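Local coordinates for protein CD180 antigen (Mus musculus, PDB 3T6Q) that may cooperate with MD-1 and TLR4 in the innate response of B-cells to bacterial lipopolysaccharide, leading to NF-kappa-B activation, at residues L528-S532 with N533-I537. Sequence-based numbering, arbitrary orientation.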
loop_
_atom_site.group_PDB
_atom_site.type_symbol
_atom_site.label_atom_id
_atom_site.label_comp_id
_atom_site.label_asym_id
_atom_site.label_seq_id
_atom_site.Cartn_x
_atom_site.Cartn_y
_atom_site.Cartn_z
ATOM N N LEU A 528 -35.228 38.250 -9.883
ATOM C CA LEU A 528 -35.198 38.711 -11.279
ATOM C C LEU A 528 -33.758 38.628 -11.748
ATOM O O LEU A 528 -32.917 39.395 -11.294
ATOM C CB LEU A 528 -35.673 40.133 -11.407
ATOM C CG LEU A 528 -35.508 40.772 -12.811
ATOM C CD1 LEU A 528 -36.243 39.996 -13.892
ATOM C CD2 LEU A 528 -36.010 42.213 -12.778
ATOM N N ASN A 529 -33.471 37.663 -12.609
ATOM C CA ASN A 529 -32.113 37.516 -13.122
ATOM C C ASN A 529 -32.017 38.174 -14.486
ATOM O O ASN A 529 -32.621 37.697 -15.441
ATOM C CB ASN A 529 -31.744 36.017 -13.225
ATOM C CG ASN A 529 -30.274 35.798 -13.512
ATOM O OD1 ASN A 529 -29.523 36.741 -13.720
ATOM N ND2 ASN A 529 -29.859 34.529 -13.539
ATOM N N LEU A 530 -31.288 39.297 -14.551
ATOM C CA LEU A 530 -31.027 40.002 -15.802
ATOM C C LEU A 530 -29.553 39.862 -16.232
ATOM O O LEU A 530 -29.068 40.678 -17.017
ATOM C CB LEU A 530 -31.420 41.493 -15.701
ATOM C CG LEU A 530 -32.963 41.650 -15.736
ATOM C CD1 LEU A 530 -33.436 43.031 -15.302
ATOM C CD2 LEU A 530 -33.499 41.334 -17.112
ATOM N N ALA A 531 -28.833 38.857 -15.722
ATOM C CA ALA A 531 -27.405 38.741 -16.012
ATOM C C ALA A 531 -27.183 38.598 -17.507
ATOM O O ALA A 531 -28.026 38.005 -18.206
ATOM C CB ALA A 531 -26.779 37.530 -15.280
ATOM N N SER A 532 -26.053 39.130 -18.009
ATOM C CA SER A 532 -25.666 38.967 -19.414
ATOM C C SER A 532 -26.749 39.404 -20.379
ATOM O O SER A 532 -27.247 38.614 -21.166
ATOM C CB SER A 532 -25.241 37.534 -19.757
ATOM O OG SER A 532 -24.128 37.178 -18.959
ATOM N N ASN A 533 -27.130 40.660 -20.282
ATOM C CA ASN A 533 -28.013 41.258 -21.264
ATOM C C ASN A 533 -27.332 42.509 -21.808
ATOM O O ASN A 533 -26.122 42.615 -21.702
ATOM C CB ASN A 533 -29.343 41.565 -20.586
ATOM C CG ASN A 533 -30.268 40.375 -20.688
ATOM O OD1 ASN A 533 -30.666 40.025 -21.787
ATOM N ND2 ASN A 533 -30.516 39.680 -19.560
ATOM N N HIS A 534 -28.106 43.459 -22.322
ATOM C CA HIS A 534 -27.530 44.696 -22.886
ATOM C C HIS A 534 -28.037 45.877 -22.113
ATOM O O HIS A 534 -28.252 46.966 -22.689
ATOM C CB HIS A 534 -27.988 44.891 -24.334
ATOM C CG HIS A 534 -27.275 44.023 -25.366
ATOM N ND1 HIS A 534 -26.565 42.920 -25.053
ATOM C CD2 HIS A 534 -27.244 44.122 -26.752
ATOM C CE1 HIS A 534 -26.084 42.348 -26.178
ATOM N NE2 HIS A 534 -26.508 43.081 -27.221
ATOM N N ILE A 535 -28.243 45.716 -20.814
ATOM C CA ILE A 535 -28.727 46.840 -20.020
ATOM C C ILE A 535 -27.597 47.862 -19.764
ATOM O O ILE A 535 -26.537 47.498 -19.265
ATOM C CB ILE A 535 -29.382 46.344 -18.724
ATOM C CG1 ILE A 535 -30.680 45.570 -19.082
ATOM C CG2 ILE A 535 -29.688 47.512 -17.806
ATOM C CD1 ILE A 535 -31.227 44.718 -17.949
ATOM N N SER A 536 -27.811 49.124 -20.149
ATOM C CA SER A 536 -26.782 50.162 -19.931
ATOM C C SER A 536 -27.285 51.251 -19.015
ATOM O O SER A 536 -26.776 51.449 -17.913
ATOM C CB SER A 536 -26.266 50.746 -21.264
ATOM O OG SER A 536 -27.364 51.151 -22.100
ATOM N N ILE A 537 -28.305 51.957 -19.495
ATOM C CA ILE A 537 -28.964 53.013 -18.748
ATOM C C ILE A 537 -30.332 52.517 -18.278
ATOM O O ILE A 537 -31.052 51.941 -19.075
ATOM C CB ILE A 537 -29.165 54.273 -19.672
ATOM C CG1 ILE A 537 -27.783 54.843 -19.989
ATOM C CG2 ILE A 537 -30.065 55.314 -18.983
ATOM C CD1 ILE A 537 -27.786 56.203 -20.673
#
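N533, the consensus asparagine of the LxxLxLxxNxL motif in LRR 19 of this Toll-like receptor family solenoid, reaches back to the main chain of L530 in the turn after strand 527-529. Its chi1 of -89° sets CG anti to the carbonyl carbon and places the amide inside the bend made by L530 to S532. ND2 donates to L530 O over 3.1 Å in a nearly straight bond (169°), with the oxygen in the amide plane of N533. Seen from the acceptor, however, the donor stands above the carbonyl plane. An asparagine suits this buried place because it gives and takes at once: ND2 also donates to L507 O, and OD1 accepts from L512 N, both in the preceding repeat, so one side chain ties two coils together. N557, in the loop after strand 551-553, also bonds to this turn, its ND2 donating to L530 O and its OD1 accepting from I535 N. I535 points its CB toward the turn, and isoleucine, a buried aliphatic at a consensus hydrophobic position of the repeat, suits the place, its CG1-CD1 arm reaching L530. The side chains of I535 and L530 cross at about a right angle, with I535 CD1 3.9 Å from L530 CB. At the strand end N529 forms an Asx turn, with A531 N donating to N529 OD1 over 3.0 Å. The apolar contact closes where L530 CD1 meets I535 CD1 at 3.8 Å.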